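Local coordinates for TRAP-T family transporter, DctP (Periplasmic binding) subunit (Sulfitobacter sp. NAS-14.1, PDB 4PF8), which probably serves as the periplasmic solute-binding subunit of a TRAP transporter, capturing beta-D-galacturonate, the sugar acid bound in the crystal, for uptake into the cell, at residues A[144-155]-A[221-232]; A[161-169]-A[200-208]. All coordinates share one frame; numbering follows the deposited sequence.

Contact 1. Residues A[144-155]-A[221-232]. With GTR (beta-D-galactopyranuronic acid), chain D.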
loop_
_atom_site.group_PDB
_atom_site.type_symbol
_atom_site.label_atom_id
_atom_site.label_comp_id
_atom_site.label_asym_id
_atom_site.label_seq_id
_atom_site.Cartn_x
_atom_site.Cartn_y
_atom_site.Cartn_z
ATOM N N GLY A 144 4.901 3.413 4.764
ATOM C CA GLY A 144 5.031 4.819 5.078
ATOM C C GLY A 144 3.777 5.595 4.758
ATOM O O GLY A 144 2.687 5.094 4.905
ATOM N N ALA A 145 3.954 6.864 4.379
ATOM C CA ALA A 145 2.836 7.753 4.037
ATOM C C ALA A 145 2.984 8.197 2.596
ATOM O O ALA A 145 4.088 8.341 2.100
ATOM C CB ALA A 145 2.827 8.980 4.945
ATOM N N ARG A 146 1.864 8.399 1.913
ATOM C CA ARG A 146 1.852 8.799 0.518
ATOM C C ARG A 146 1.722 10.304 0.384
ATOM O O ARG A 146 0.932 10.909 1.099
ATOM C CB ARG A 146 0.704 8.108 -0.207
ATOM C CG ARG A 146 0.772 6.593 -0.118
ATOM C CD ARG A 146 -0.489 5.919 -0.673
ATOM N NE ARG A 146 -0.656 6.028 -2.116
ATOM C CZ ARG A 146 -0.242 5.126 -3.013
ATOM N NH1 ARG A 146 0.404 4.039 -2.631
ATOM N NH2 ARG A 146 -0.488 5.295 -4.296
ATOM N N SER A 147 2.501 10.882 -0.531
ATOM C CA SER A 147 2.506 12.325 -0.777
ATOM C C SER A 147 2.474 12.591 -2.274
ATOM O O SER A 147 2.900 11.752 -3.073
ATOM C CB SER A 147 3.753 12.974 -0.181
ATOM O OG SER A 147 3.708 12.909 1.235
ATOM N N PHE A 148 1.968 13.760 -2.658
ATOM C CA PHE A 148 1.854 14.099 -4.075
ATOM C C PHE A 148 3.177 14.408 -4.733
ATOM O O PHE A 148 4.014 15.102 -4.157
ATOM C CB PHE A 148 0.933 15.314 -4.264
ATOM C CG PHE A 148 -0.518 15.005 -4.039
ATOM C CD1 PHE A 148 -1.223 14.235 -4.936
ATOM C CD2 PHE A 148 -1.177 15.485 -2.917
ATOM C CE1 PHE A 148 -2.560 13.928 -4.724
ATOM C CE2 PHE A 148 -2.501 15.193 -2.700
ATOM C CZ PHE A 148 -3.201 14.414 -3.600
ATOM N N TYR A 149 3.334 13.950 -5.976
ATOM C CA TYR A 149 4.395 14.429 -6.833
ATOM C C TYR A 149 3.826 14.778 -8.183
ATOM O O TYR A 149 2.875 14.157 -8.644
ATOM C CB TYR A 149 5.533 13.413 -6.959
ATOM C CG TYR A 149 5.152 11.980 -7.222
ATOM C CD1 TYR A 149 5.060 11.489 -8.524
ATOM C CD2 TYR A 149 4.936 11.097 -6.174
ATOM C CE1 TYR A 149 4.782 10.170 -8.764
ATOM C CE2 TYR A 149 4.647 9.788 -6.404
ATOM C CZ TYR A 149 4.568 9.319 -7.681
ATOM O OH TYR A 149 4.317 7.971 -7.902
ATOM N N ASN A 150 4.404 15.788 -8.817
ATOM C CA ASN A 150 3.940 16.177 -10.130
ATOM C C ASN A 150 5.000 16.925 -10.913
ATOM O O ASN A 150 6.041 17.290 -10.377
ATOM C CB ASN A 150 2.626 16.960 -10.024
ATOM C CG ASN A 150 2.821 18.393 -9.603
ATOM O OD1 ASN A 150 2.874 19.291 -10.450
ATOM N ND2 ASN A 150 2.888 18.630 -8.302
ATOM N N SER A 151 4.730 17.142 -12.193
ATOM C CA SER A 151 5.682 17.805 -13.094
ATOM C C SER A 151 5.362 19.262 -13.350
ATOM O O SER A 151 6.031 19.893 -14.162
ATOM C CB SER A 151 5.699 17.063 -14.430
ATOM O OG SER A 151 4.419 17.093 -15.034
ATOM N N VAL A 152 4.354 19.789 -12.675
ATOM C CA VAL A 152 3.847 21.142 -12.945
ATOM C C VAL A 152 4.313 22.200 -11.919
ATOM O O VAL A 152 4.925 23.209 -12.287
ATOM C CB VAL A 152 2.299 21.126 -12.992
ATOM C CG1 VAL A 152 1.740 22.542 -13.269
ATOM C CG2 VAL A 152 1.806 20.167 -14.037
ATOM N N LYS A 153 4.026 21.974 -10.642
ATOM C CA LYS A 153 4.330 22.971 -9.628
ATOM C C LYS A 153 4.216 22.393 -8.245
ATOM O O LYS A 153 3.609 21.348 -8.056
ATOM C CB LYS A 153 3.344 24.131 -9.745
ATOM C CG LYS A 153 1.914 23.742 -9.468
ATOM C CD LYS A 153 0.932 24.870 -9.785
ATOM C CE LYS A 153 -0.514 24.426 -9.548
ATOM N NZ LYS A 153 -1.502 25.524 -9.801
ATOM N N PRO A 154 4.791 23.071 -7.254
ATOM C CA PRO A 154 4.582 22.601 -5.887
ATOM C C PRO A 154 3.118 22.660 -5.490
ATOM O O PRO A 154 2.358 23.532 -5.913
ATOM C CB PRO A 154 5.374 23.615 -5.038
ATOM C CG PRO A 154 6.352 24.215 -5.970
ATOM C CD PRO A 154 5.690 24.239 -7.307
ATOM N N ILE A 155 2.743 21.730 -4.630
ATOM C CA ILE A 155 1.471 21.730 -3.957
ATOM C C ILE A 155 1.650 22.145 -2.493
ATOM O O ILE A 155 2.315 21.460 -1.722
ATOM C CB ILE A 155 0.836 20.349 -4.041
ATOM C CG1 ILE A 155 0.424 20.054 -5.486
ATOM C CG2 ILE A 155 -0.362 20.252 -3.114
ATOM C CD1 ILE A 155 0.242 18.561 -5.757
ATOM N N ALA A 221 8.762 13.679 -12.553
ATOM C CA ALA A 221 7.866 14.550 -11.786
ATOM C C ALA A 221 8.709 15.131 -10.653
ATOM O O ALA A 221 8.901 14.487 -9.611
ATOM C CB ALA A 221 6.686 13.760 -11.250
ATOM N N LYS A 222 9.224 16.331 -10.863
ATOM C CA LYS A 222 10.269 16.876 -10.003
ATOM C C LYS A 222 9.797 17.724 -8.832
ATOM O O LYS A 222 10.638 18.309 -8.143
ATOM C CB LYS A 222 11.285 17.670 -10.836
ATOM C CG LYS A 222 11.832 16.944 -12.075
ATOM C CD LYS A 222 12.598 15.654 -11.764
ATOM C CE LYS A 222 13.977 15.909 -11.146
ATOM N NZ LYS A 222 14.730 14.633 -10.906
ATOM N N TYR A 223 8.482 17.791 -8.591
ATOM C CA TYR A 223 7.953 18.430 -7.385
ATOM C C TYR A 223 7.354 17.372 -6.484
ATOM O O TYR A 223 6.505 16.613 -6.914
ATOM C CB TYR A 223 6.885 19.454 -7.741
ATOM C CG TYR A 223 7.390 20.562 -8.604
ATOM C CD1 TYR A 223 8.153 21.576 -8.061
ATOM C CD2 TYR A 223 7.125 20.589 -9.959
ATOM C CE1 TYR A 223 8.641 22.603 -8.866
ATOM C CE2 TYR A 223 7.613 21.618 -10.770
ATOM C CZ TYR A 223 8.364 22.609 -10.202
ATOM O OH TYR A 223 8.849 23.637 -10.986
ATOM N N TYR A 224 7.819 17.312 -5.242
ATOM C CA TYR A 224 7.299 16.341 -4.261
ATOM C C TYR A 224 6.839 17.153 -3.060
ATOM O O TYR A 224 7.633 17.899 -2.463
ATOM C CB TYR A 224 8.420 15.369 -3.847
ATOM C CG TYR A 224 8.017 14.096 -3.099
ATOM C CD1 TYR A 224 6.800 13.493 -3.316
ATOM C CD2 TYR A 224 8.902 13.476 -2.214
ATOM C CE1 TYR A 224 6.454 12.307 -2.677
ATOM C CE2 TYR A 224 8.561 12.308 -1.575
ATOM C CZ TYR A 224 7.320 11.732 -1.815
ATOM O OH TYR A 224 6.954 10.547 -1.172
ATOM N N SER A 225 5.557 17.035 -2.743
ATOM C CA SER A 225 4.921 17.866 -1.739
ATOM C C SER A 225 4.410 16.919 -0.645
ATOM O O SER A 225 3.552 16.078 -0.898
ATOM C CB SER A 225 3.791 18.664 -2.350
ATOM O OG SER A 225 4.279 19.451 -3.442
ATOM N N LEU A 226 4.951 17.072 0.554
ATOM C CA LEU A 226 4.781 16.081 1.612
ATOM C C LEU A 226 3.460 16.212 2.382
ATOM O O LEU A 226 3.433 16.478 3.596
ATOM C CB LEU A 226 6.001 16.075 2.547
ATOM C CG LEU A 226 7.340 15.760 1.864
ATOM C CD1 LEU A 226 8.497 15.952 2.849
ATOM C CD2 LEU A 226 7.375 14.366 1.251
ATOM N N THR A 227 2.369 15.986 1.655
ATOM C CA THR A 227 1.033 16.000 2.211
ATOM C C THR A 227 0.777 14.846 3.159
ATOM O O THR A 227 -0.019 14.964 4.072
ATOM C CB THR A 227 0.013 15.970 1.087
ATOM O OG1 THR A 227 0.396 14.956 0.151
ATOM C CG2 THR A 227 -0.018 17.317 0.357
ATOM N N GLN A 228 1.433 13.713 2.924
ATOM C CA GLN A 228 1.307 12.564 3.807
ATOM C C GLN A 228 -0.153 12.235 4.092
ATOM O O GLN A 228 -0.545 11.979 5.229
ATOM C CB GLN A 228 2.118 12.802 5.067
ATOM C CG GLN A 228 3.590 13.015 4.718
ATOM C CD GLN A 228 4.445 13.486 5.890
ATOM O OE1 GLN A 228 4.028 14.326 6.690
ATOM N NE2 GLN A 228 5.655 12.961 5.975
ATOM N N HIS A 229 -0.951 12.213 3.023
ATOM C CA HIS A 229 -2.401 12.225 3.142
ATOM C C HIS A 229 -2.987 10.821 3.301
ATOM O O HIS A 229 -4.157 10.686 3.645
ATOM C CB HIS A 229 -2.994 12.897 1.910
ATOM C CG HIS A 229 -2.461 12.345 0.633
ATOM N ND1 HIS A 229 -1.466 12.964 -0.087
ATOM C CD2 HIS A 229 -2.749 11.201 -0.033
ATOM C CE1 HIS A 229 -1.174 12.237 -1.151
ATOM N NE2 HIS A 229 -1.923 11.146 -1.125
ATOM N N LEU A 230 -2.175 9.788 3.060
ATOM C CA LEU A 230 -2.651 8.415 3.206
ATOM C C LEU A 230 -1.519 7.620 3.845
ATOM O O LEU A 230 -0.340 7.848 3.543
ATOM C CB LEU A 230 -2.990 7.758 1.864
ATOM C CG LEU A 230 -4.292 8.195 1.184
ATOM C CD1 LEU A 230 -4.223 7.810 -0.284
ATOM C CD2 LEU A 230 -5.445 7.541 1.898
ATOM N N ILE A 231 -1.899 6.707 4.722
ATOM C CA ILE A 231 -0.971 5.740 5.313
ATOM C C ILE A 231 -1.673 4.405 5.121
ATOM O O ILE A 231 -2.673 4.121 5.793
ATOM C CB ILE A 231 -0.729 6.003 6.791
ATOM C CG1 ILE A 231 0.063 7.313 6.981
ATOM C CG2 ILE A 231 -0.027 4.832 7.456
ATOM C CD1 ILE A 231 0.059 7.832 8.422
ATOM N N ILE A 232 -1.165 3.614 4.187
ATOM C CA ILE A 232 -1.867 2.417 3.745
ATOM C C ILE A 232 -1.012 1.197 4.055
ATOM O O ILE A 232 0.022 1.002 3.445
ATOM C CB ILE A 232 -2.247 2.477 2.251
ATOM C CG1 ILE A 232 -3.110 3.722 1.994
ATOM C CG2 ILE A 232 -3.015 1.241 1.846
ATOM C CD1 ILE A 232 -3.637 3.807 0.652
HETATM C C1 GTR D . 2.937 1.458 -3.365
HETATM C C2 GTR D . 2.491 0.133 -2.844
HETATM C C3 GTR D . 2.203 -0.754 -4.041
HETATM C C4 GTR D . 1.117 -0.154 -4.924
HETATM C C5 GTR D . 1.618 1.230 -5.325
HETATM C C6 GTR D . 0.558 1.964 -6.139
HETATM O O1 GTR D . 3.170 2.386 -2.259
HETATM O O2 GTR D . 3.586 -0.428 -2.070
HETATM O O3 GTR D . 1.681 -1.994 -3.517
HETATM O O4 GTR D . -0.081 -0.039 -4.137
HETATM O O5 GTR D . 1.950 2.027 -4.170
HETATM O O6A GTR D . 0.533 3.215 -5.992
HETATM O O6B GTR D . -0.107 1.323 -6.985
HETATM O O HOH W 1 1.105 4.320 2.496
HETATM O O HOH W 2 2.015 2.244 5.318
HETATM O O HOH W 3 5.278 10.828 1.830
HETATM O O HOH W 4 3.781 17.788 -5.629
HETATM O O HOH W 5 6.552 25.359 -11.416
#

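Contact 2. Residues A[161-169]-A[200-208]. With GTR (beta-D-galactopyranuronic acid), chain D.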
loop_
_atom_site.group_PDB
_atom_site.type_symbol
_atom_site.label_atom_id
_atom_site.label_comp_id
_atom_site.label_asym_id
_atom_site.label_seq_id
_atom_site.Cartn_x
_atom_site.Cartn_y
_atom_site.Cartn_z
ATOM N N VAL A 161 -4.170 21.652 -6.364
ATOM C CA VAL A 161 -4.504 20.449 -7.115
ATOM C C VAL A 161 -5.576 20.689 -8.178
ATOM O O VAL A 161 -5.783 19.865 -9.056
ATOM C CB VAL A 161 -4.950 19.332 -6.133
ATOM C CG1 VAL A 161 -5.305 18.033 -6.864
ATOM C CG2 VAL A 161 -3.852 19.061 -5.140
ATOM N N GLN A 162 -6.257 21.830 -8.120
ATOM C CA GLN A 162 -7.304 22.128 -9.091
ATOM C C GLN A 162 -6.811 21.995 -10.535
ATOM O O GLN A 162 -5.815 22.610 -10.933
ATOM C CB GLN A 162 -7.832 23.542 -8.854
ATOM C CG GLN A 162 -8.723 23.635 -7.654
ATOM C CD GLN A 162 -9.219 25.036 -7.399
ATOM O OE1 GLN A 162 -8.869 25.983 -8.102
ATOM N NE2 GLN A 162 -10.014 25.184 -6.362
ATOM N N GLY A 163 -7.527 21.204 -11.317
ATOM C CA GLY A 163 -7.225 21.051 -12.727
ATOM C C GLY A 163 -6.116 20.050 -13.000
ATOM O O GLY A 163 -5.823 19.738 -14.147
HETATM N N MSE A 164 -5.483 19.542 -11.960
HETATM C CA MSE A 164 -4.347 18.635 -12.161
HETATM C C MSE A 164 -4.829 17.245 -12.514
HETATM O O MSE A 164 -5.776 16.754 -11.914
HETATM C CB MSE A 164 -3.495 18.569 -10.899
HETATM C CG MSE A 164 -2.179 17.853 -11.042
HETATM SE SE MSE A 164 -1.044 18.274 -9.497
HETATM C CE MSE A 164 -0.592 20.087 -9.841
ATOM N N LYS A 165 -4.135 16.597 -13.448
ATOM C CA LYS A 165 -4.451 15.220 -13.802
ATOM C C LYS A 165 -3.581 14.292 -12.963
ATOM O O LYS A 165 -2.363 14.258 -13.108
ATOM C CB LYS A 165 -4.217 14.957 -15.294
ATOM C CG LYS A 165 -5.198 15.663 -16.216
ATOM C CD LYS A 165 -4.832 15.485 -17.686
ATOM C CE LYS A 165 -5.894 16.124 -18.559
ATOM N NZ LYS A 165 -5.460 16.248 -19.983
ATOM N N VAL A 166 -4.214 13.569 -12.048
ATOM C CA VAL A 166 -3.502 12.802 -11.037
ATOM C C VAL A 166 -3.882 11.327 -11.171
ATOM O O VAL A 166 -5.059 10.982 -11.171
ATOM C CB VAL A 166 -3.865 13.288 -9.613
ATOM C CG1 VAL A 166 -3.045 12.525 -8.566
ATOM C CG2 VAL A 166 -3.614 14.800 -9.455
ATOM N N ARG A 167 -2.875 10.474 -11.297
ATOM C CA ARG A 167 -3.128 9.034 -11.284
ATOM C C ARG A 167 -3.403 8.611 -9.848
ATOM O O ARG A 167 -2.758 9.091 -8.920
ATOM C CB ARG A 167 -1.928 8.261 -11.808
ATOM C CG ARG A 167 -2.046 6.767 -11.659
ATOM C CD ARG A 167 -1.441 6.285 -10.338
ATOM N NE ARG A 167 -1.554 4.835 -10.205
ATOM C CZ ARG A 167 -1.071 4.139 -9.179
ATOM N NH1 ARG A 167 -0.433 4.735 -8.178
ATOM N NH2 ARG A 167 -1.230 2.837 -9.148
ATOM N N VAL A 168 -4.358 7.699 -9.690
ATOM C CA VAL A 168 -4.623 7.070 -8.415
ATOM C C VAL A 168 -4.632 5.542 -8.585
ATOM O O VAL A 168 -4.705 5.038 -9.710
ATOM C CB VAL A 168 -5.958 7.527 -7.830
ATOM C CG1 VAL A 168 -5.884 9.012 -7.500
ATOM C CG2 VAL A 168 -7.125 7.240 -8.761
HETATM N N MSE A 169 -4.539 4.843 -7.465
HETATM C CA MSE A 169 -4.734 3.391 -7.426
HETATM C C MSE A 169 -6.189 3.039 -7.687
HETATM O O MSE A 169 -7.073 3.894 -7.691
HETATM C CB MSE A 169 -4.388 2.842 -6.036
HETATM C CG MSE A 169 -2.974 2.841 -5.703
HETATM SE SE MSE A 169 -2.724 1.851 -4.039
HETATM C CE MSE A 169 -3.018 3.237 -2.718
ATOM N N GLY A 200 3.660 13.050 -20.380
ATOM C CA GLY A 200 2.910 14.251 -20.062
ATOM C C GLY A 200 1.406 14.079 -20.051
ATOM O O GLY A 200 0.659 15.066 -20.017
ATOM N N VAL A 201 0.925 12.849 -20.062
ATOM C CA VAL A 201 -0.525 12.704 -20.120
ATOM C C VAL A 201 -1.170 12.712 -18.728
ATOM O O VAL A 201 -2.333 13.092 -18.591
ATOM C CB VAL A 201 -0.952 11.554 -20.996
ATOM C CG1 VAL A 201 -0.395 11.760 -22.425
ATOM C CG2 VAL A 201 -0.506 10.288 -20.424
ATOM N N VAL A 202 -0.418 12.348 -17.686
ATOM C CA VAL A 202 -0.847 12.692 -16.334
ATOM C C VAL A 202 0.203 13.624 -15.763
ATOM O O VAL A 202 1.386 13.535 -16.098
ATOM C CB VAL A 202 -1.108 11.494 -15.389
ATOM C CG1 VAL A 202 -1.962 10.425 -16.078
ATOM C CG2 VAL A 202 0.171 10.926 -14.869
ATOM N N ASP A 203 -0.239 14.553 -14.932
ATOM C CA ASP A 203 0.663 15.526 -14.336
ATOM C C ASP A 203 1.440 14.929 -13.158
ATOM O O ASP A 203 2.553 15.346 -12.856
ATOM C CB ASP A 203 -0.140 16.727 -13.849
ATOM C CG ASP A 203 -0.792 17.486 -14.979
ATOM O OD1 ASP A 203 -0.111 17.719 -16.009
ATOM O OD2 ASP A 203 -1.979 17.886 -14.848
ATOM N N GLY A 204 0.867 13.928 -12.512
ATOM C CA GLY A 204 1.488 13.384 -11.325
ATOM C C GLY A 204 0.693 12.261 -10.710
ATOM O O GLY A 204 -0.239 11.698 -11.299
ATOM N N ALA A 205 1.094 11.944 -9.494
ATOM C CA ALA A 205 0.552 10.824 -8.760
ATOM C C ALA A 205 0.871 11.045 -7.288
ATOM O O ALA A 205 1.227 12.148 -6.881
ATOM C CB ALA A 205 1.187 9.512 -9.306
ATOM N N GLU A 206 0.739 10.013 -6.457
ATOM C CA GLU A 206 1.068 10.167 -5.039
ATOM C C GLU A 206 1.580 8.831 -4.513
ATOM O O GLU A 206 1.098 7.782 -4.892
ATOM C CB GLU A 206 -0.125 10.660 -4.227
ATOM C CG GLU A 206 -1.453 10.080 -4.626
ATOM C CD GLU A 206 -1.733 8.760 -3.968
ATOM O OE1 GLU A 206 -2.080 7.783 -4.697
ATOM O OE2 GLU A 206 -1.584 8.677 -2.726
ATOM N N ASN A 207 2.594 8.900 -3.672
ATOM C CA ASN A 207 3.211 7.707 -3.128
ATOM C C ASN A 207 4.236 8.043 -2.074
ATOM O O ASN A 207 4.550 9.206 -1.855
ATOM C CB ASN A 207 3.823 6.837 -4.223
ATOM C CG ASN A 207 3.489 5.389 -4.028
ATOM O OD1 ASN A 207 3.741 4.841 -2.947
ATOM N ND2 ASN A 207 2.885 4.759 -5.047
ATOM N N ASN A 208 4.738 7.002 -1.413
ATOM C CA ASN A 208 5.795 7.133 -0.424
ATOM C C ASN A 208 7.144 7.319 -1.122
ATOM O O ASN A 208 7.262 7.193 -2.351
ATOM C CB ASN A 208 5.787 5.902 0.508
ATOM C CG ASN A 208 5.936 4.582 -0.262
ATOM O OD1 ASN A 208 6.794 4.469 -1.132
ATOM N ND2 ASN A 208 5.125 3.575 0.084
HETATM C C1 GTR D . 2.937 1.458 -3.365
HETATM C C2 GTR D . 2.491 0.133 -2.844
HETATM C C3 GTR D . 2.203 -0.754 -4.041
HETATM C C4 GTR D . 1.117 -0.154 -4.924
HETATM C C5 GTR D . 1.618 1.230 -5.325
HETATM C C6 GTR D . 0.558 1.964 -6.139
HETATM O O1 GTR D . 3.170 2.386 -2.259
HETATM O O2 GTR D . 3.586 -0.428 -2.070
HETATM O O3 GTR D . 1.681 -1.994 -3.517
HETATM O O4 GTR D . -0.081 -0.039 -4.137
HETATM O O5 GTR D . 1.950 2.027 -4.170
HETATM O O6A GTR D . 0.533 3.215 -5.992
HETATM O O6B GTR D . -0.107 1.323 -6.985
HETATM O O HOH W 6 -3.747 19.114 -16.509
HETATM O O HOH W 7 -0.979 7.688 -7.204
HETATM O O HOH W 8 -4.180 6.311 -5.017
#

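Contact 1. Residues A[144-155]-A[221-232]
The ring of Tyr223 fills a hollow that the chain makes as it turns back on itself between Asn150 and Pro154. Pro154 lies over one face, its CD 4.0 Å from the centroid of the Tyr223 ring in a CH-pi contact, and the backbone of Lys153 continues the same cover. Asn150 O and Ser151 C close in at the ring's edge. The Asn150 amide keeps the hollow in shape: OD1 accepts from Val152 N, an Asx turn, and from Lys153 N, which completes an Asx motif, and Asn150 ND2 donates to Lys153 O at 2.8 Å. A smaller bump follows at Ser225, whose OG receives Ile155 N at 3.0 Å and also meets Asn288.

Strands 146-150 and 223-230 are antiparallel neighbours in a mixed sheet of this TRAP-type binding protein, although their directions make an angle of 132°, well short of a straight antiparallel pair. Lys222 and Tyr223 both face Asn150 as a classic beta bulge, and an inverse gamma turn centred on Leu226 breaks the regular pairing. Ser147 reaches into this irregular stretch, its OG taking Gln228 N at 2.9 Å.

Beyond it the His229 ring slots in between Arg146 O and the Phe148 ring, both on strand 146-150. Its chi1 of 50° sets CG between backbone N and carbonyl carbon, bringing the ring under Arg146 O, which sits 3.3 Å above the plane of the His229 ring, over its centre. The Phe148 ring lies over the opposite face, its plane oblique to the imidazole. His229 ND1 shares a 2.7 Å hydrogen bond with Thr227 OG1, and NE2 bonds to Glu206, which together fix the ring's rotation. Arg146 lays its CD against Leu230 CB (4.0 Å) and Ile232 CD1, then bends at chi3 (69°) to present its guanidinium edge to the galacturonate, where Arg146 NH2 grips O6A at 2.9 Å and NH1 reaches the ring oxygen O5.

Contact 2. Residues A[161-169]-A[200-208]
Strands 165-168 and 204-207 run in roughly the same direction, but they splay by 39° from a closest axis approach of 4.6 Å, and only Val166 and Gly204 form a bridge. Two backbone bonds carry this pairing: Asp203 N donates to Lys165 O at 2.8 Å, and Arg167 N donates to Gly204 O at 2.9 Å. A weak third bond runs from Gly204 N to the same Lys165 oxygen.

Asp203 doubles the hold with its side chain. Its OD2 accepts Lys165 N at 2.9 Å, on the anti side of the carboxylate and almost perfectly straight (178°), while a water links that oxygen to Gly163 O. Selenomethionine Met164 crosses the Asp203 side chain at a slant, its CG 3.6 Å from Asp203 CB. At the solvent-exposed end the extended Lys165 side chain brings CD against Val201 O.

The single bridge joins two sheets, strand 165-168 pairing on its other flank with 184-187 and strand 204-207 with 146-150. Toward the ligand the strands part and waters span them: one accepts from Arg167 NH1 and Glu206 N, another accepts from Met169 N and donates to Glu206 OE1, while Glu206 OE2 is salt-bridged to Arg146.

At this end both segments deliver pocket residues. Arg167 is bent at chi2 (-92°) and then runs straight, so that its guanidinium meets the sugar carboxylate edge-on in a bidentate grip, as in other TRAP binding proteins: Arg167 NH1 to O6A of the galacturonate at 2.8 Å, Arg167 NH2 to O6B at 2.9 Å. Arg167 NE is occupied by Met188 O, and Met169 N lies over the guanidinium face. From the other strand Asn207 OD1 receives the anomeric hydroxyl O1 of the galacturonate at 2.6 Å, while its ND2 donates to the ring oxygen O5. Asn208 next caps helix 209-214, its OD1 taking Ser211 N.

How the contacts relate
Contact 1 and contact 2, with centres about 9 Å apart, meet along the border where strand 146-150 pairs with strand 204-207. Two polar ties cross this seam: Arg146 NE forms a salt bridge with Glu206 OE2 at 2.9 Å, and Tyr224 OH lies 2.8 Å from Asn207 O, a probable hydrogen bond. Glu206 is thus a second-shell carboxylate that positions Arg146, and a water bound by its backbone N also accepts from Arg167 NH1. The two arginines converge on galacturonate O6A, one from each contact, and would together be expected to stabilise its negative charge. Glu234, His32 and Gln70 supply further hydrogen bonds to the sugar from other parts of the chain.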